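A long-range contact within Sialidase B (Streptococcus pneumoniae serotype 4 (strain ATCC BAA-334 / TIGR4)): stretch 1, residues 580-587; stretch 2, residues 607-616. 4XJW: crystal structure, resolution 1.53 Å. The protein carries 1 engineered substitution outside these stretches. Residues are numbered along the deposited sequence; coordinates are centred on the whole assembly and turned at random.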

# COMPACT_ATOMS: atom_id res chain seq x y z
N GLY A 580 -1.69 -6.59 16.04
CA GLY A 580 -2.00 -5.72 14.93
C GLY A 580 -1.03 -5.94 13.79
O GLY A 580 -0.21 -6.86 13.84
N ARG A 581 -1.14 -5.11 12.75
CA ARG A 581 -0.19 -5.18 11.64
C ARG A 581 0.99 -4.27 11.95
O ARG A 581 1.03 -3.09 11.57
CB ARG A 581 -0.89 -4.84 10.32
CG ARG A 581 -1.80 -5.95 9.85
CD ARG A 581 -2.47 -5.68 8.51
NE ARG A 581 -3.26 -6.84 8.07
CZ ARG A 581 -4.18 -6.80 7.11
NH1 ARG A 581 -4.44 -5.65 6.50
NH2 ARG A 581 -4.84 -7.90 6.76
N LYS A 582 1.94 -4.83 12.69
CA LYS A 582 3.07 -4.09 13.25
C LYS A 582 4.17 -5.10 13.55
O LYS A 582 3.97 -6.31 13.41
CB LYS A 582 2.66 -3.32 14.51
CG LYS A 582 1.98 -4.15 15.59
CD LYS A 582 1.52 -3.27 16.75
CE LYS A 582 0.76 -4.09 17.78
NZ LYS A 582 0.13 -3.20 18.81
N GLY A 583 5.35 -4.60 13.91
CA GLY A 583 6.45 -5.48 14.27
C GLY A 583 6.93 -6.30 13.08
O GLY A 583 7.07 -7.52 13.15
N GLY A 584 7.19 -5.61 11.98
CA GLY A 584 7.60 -6.28 10.76
C GLY A 584 8.93 -6.98 10.88
O GLY A 584 9.84 -6.47 11.53
N GLN A 585 9.01 -8.17 10.30
CA GLN A 585 10.25 -8.95 10.35
C GLN A 585 10.57 -9.59 9.02
O GLN A 585 9.68 -9.91 8.23
CB GLN A 585 10.16 -10.05 11.40
CG GLN A 585 10.06 -9.55 12.83
CD GLN A 585 10.15 -10.67 13.85
OE1 GLN A 585 10.12 -11.86 13.50
NE2 GLN A 585 10.25 -10.30 15.12
N LEU A 586 11.86 -9.80 8.78
CA LEU A 586 12.28 -10.80 7.82
C LEU A 586 12.71 -12.00 8.64
O LEU A 586 13.46 -11.85 9.62
CB LEU A 586 13.46 -10.33 6.99
CG LEU A 586 13.27 -9.08 6.14
CD1 LEU A 586 14.46 -8.96 5.20
CD2 LEU A 586 11.98 -9.14 5.35
N VAL A 587 12.25 -13.18 8.26
CA VAL A 587 12.60 -14.39 8.99
C VAL A 587 13.36 -15.30 8.04
O VAL A 587 12.85 -15.68 6.99
CB VAL A 587 11.35 -15.09 9.56
CG1 VAL A 587 11.76 -16.26 10.44
CG2 VAL A 587 10.49 -14.10 10.38
N ASP A 607 11.63 -2.58 11.95
CA ASP A 607 11.58 -1.38 12.77
C ASP A 607 10.94 -1.83 14.09
O ASP A 607 10.75 -3.03 14.31
CB ASP A 607 10.77 -0.28 12.08
CG ASP A 607 11.04 1.12 12.64
OD1 ASP A 607 11.65 1.24 13.73
OD2 ASP A 607 10.63 2.12 12.00
N LEU A 608 10.59 -0.87 14.95
CA LEU A 608 10.10 -1.17 16.31
C LEU A 608 8.90 -2.09 16.29
O LEU A 608 8.09 -2.03 15.36
CB LEU A 608 9.73 0.13 17.03
CG LEU A 608 10.77 1.26 17.02
CD1 LEU A 608 10.37 2.40 17.94
CD2 LEU A 608 12.15 0.72 17.37
N PRO A 609 8.76 -2.94 17.32
CA PRO A 609 7.60 -3.83 17.41
C PRO A 609 6.27 -3.08 17.34
O PRO A 609 5.26 -3.65 16.89
CB PRO A 609 7.78 -4.48 18.79
CG PRO A 609 9.26 -4.52 18.98
CD PRO A 609 9.80 -3.26 18.31
N SER A 610 6.25 -1.83 17.79
CA SER A 610 5.01 -1.06 17.81
C SER A 610 4.74 -0.25 16.54
O SER A 610 3.68 0.35 16.39
CB SER A 610 5.00 -0.11 19.01
OG SER A 610 6.08 0.80 18.91
N TYR A 611 5.71 -0.22 15.63
CA TYR A 611 5.53 0.54 14.39
C TYR A 611 4.92 -0.34 13.29
O TYR A 611 5.14 -1.56 13.25
CB TYR A 611 6.85 1.16 13.94
CG TYR A 611 7.25 2.42 14.68
CD1 TYR A 611 6.62 2.79 15.86
CD2 TYR A 611 8.25 3.25 14.19
CE1 TYR A 611 6.97 3.95 16.53
CE2 TYR A 611 8.62 4.42 14.85
CZ TYR A 611 7.97 4.76 16.04
OH TYR A 611 8.31 5.91 16.72
N GLY A 612 4.11 0.28 12.43
CA GLY A 612 3.28 -0.44 11.47
C GLY A 612 4.03 -1.22 10.41
O GLY A 612 5.06 -0.79 9.89
N TYR A 613 3.49 -2.39 10.08
CA TYR A 613 4.03 -3.19 8.99
C TYR A 613 2.92 -4.10 8.50
O TYR A 613 2.43 -4.94 9.27
CB TYR A 613 5.21 -4.02 9.48
CG TYR A 613 6.03 -4.68 8.38
CD1 TYR A 613 5.69 -5.93 7.85
CD2 TYR A 613 7.17 -4.06 7.91
CE1 TYR A 613 6.49 -6.53 6.84
CE2 TYR A 613 7.97 -4.64 6.92
CZ TYR A 613 7.62 -5.86 6.39
OH TYR A 613 8.44 -6.39 5.42
N ALA A 614 2.49 -3.94 7.26
CA ALA A 614 1.35 -4.69 6.76
C ALA A 614 1.73 -5.55 5.56
O ALA A 614 2.57 -6.43 5.69
CB ALA A 614 0.14 -3.77 6.50
N TYR A 615 1.10 -5.32 4.41
CA TYR A 615 1.46 -6.10 3.23
C TYR A 615 2.88 -5.75 2.79
O TYR A 615 3.36 -4.63 3.01
CB TYR A 615 0.49 -5.89 2.07
CG TYR A 615 -0.84 -6.59 2.19
CD1 TYR A 615 -1.50 -6.71 3.41
CD2 TYR A 615 -1.47 -7.10 1.06
CE1 TYR A 615 -2.73 -7.34 3.49
CE2 TYR A 615 -2.70 -7.72 1.14
CZ TYR A 615 -3.33 -7.82 2.36
OH TYR A 615 -4.57 -8.43 2.44
N SER A 616 3.53 -6.72 2.17
CA SER A 616 4.93 -6.55 1.82
C SER A 616 5.33 -7.32 0.59
O SER A 616 4.69 -8.29 0.17
CB SER A 616 5.80 -6.96 3.01
OG SER A 616 5.74 -8.37 3.20
O HOH W 1 -7.00 -7.88 4.41
O HOH W 2 7.69 -2.55 12.55
O HOH W 3 9.72 -5.57 14.19

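Two backbone hydrogen bonds hold these stretches together, and both flank Lys582, whose backbone forms a single beta bridge with Gly612. Tyr613 N donates to Arg581 O at 3.0 Å and an almost straight 171°, and Gly583 N donates to Tyr611 O at 3.1 Å and 154°. Between them the chains come close enough for Lys582 CA to lie 4.1 Å from Gly612 CA. Arg581 O also receives a CA-H...O contact from Gly612 CA at 3.5 Å, so a single carbonyl meets two successive residues of the partner. Gly612 adds no side chain to the contact, and a beta carbon there would point away from stretch 1.

Proximity does not always mean bonding here. Gly583 N is as near to Pro609 O, 3.1 Å, as to Tyr611 O, but the angle to the proline carbonyl is poor, and the hydrogen bond goes to Tyr611. Lys582 N likewise lies 3.5 Å from Tyr613 O without suitable direction; its proton instead makes a weak bond within its own stretch, Lys582 N to Gly580 O at 3.2 Å.

A type I turn from Leu608 to Tyr611 shapes the second stretch, closed by Tyr611 N donating to Leu608 O at 3.0 Å. Pro609 fits the turn's second position, where its ring holds phi at -55°. Just before the turn, the Asp607 carboxylate accepts from the next backbone amide, with Leu608 N 2.7 Å from Asp607 OD1.

Where the backbones do not meet directly, water completes the pairing. Water 2 accepts from Gly584 N at 3.2 Å and donates to Leu608 O at 2.9 Å and to Tyr611 O at 2.8 Å. Both carbonyls therefore serve twice, Leu608 O also accepting the turn bond and Tyr611 O the bond from Gly583 N. Water 3 donates to Gly584 O and Asp607 O, at 2.8 and 2.7 Å, joining two acceptors that could not bond to each other.

The glycines of stretch 1 answer to different demands. Gly583 has a positive phi of 66°, which favours glycine, and a beta carbon there would sit tightly against Pro609 O. At Gly584 a beta carbon would point toward the other stretch and clash with Tyr613 CG. Its absence lets Gly584 CA settle over the face of the Tyr613 ring, 3.6 Å from the centroid, in a CH-pi contact. The tyrosine offers a broad surface for this packing, while its OH is hydrogen-bonded elsewhere in the structure.

Arg581 combines a long aliphatic reach with a charged end. Its CD packs 3.8 Å from Ala614 CB, an apolar contact between two aliphatic groups. Farther out, Tyr615 CE1 lies over one face of the guanidinium, 3.9 Å from Arg581 NH1, leaving the in-plane donors available. Water 1 accepts from Arg581 NH2 and donates to Tyr615 OH, both at 3.2 Å, and NE, NH1 and NH2 all find hydrogen bonds elsewhere in the structure.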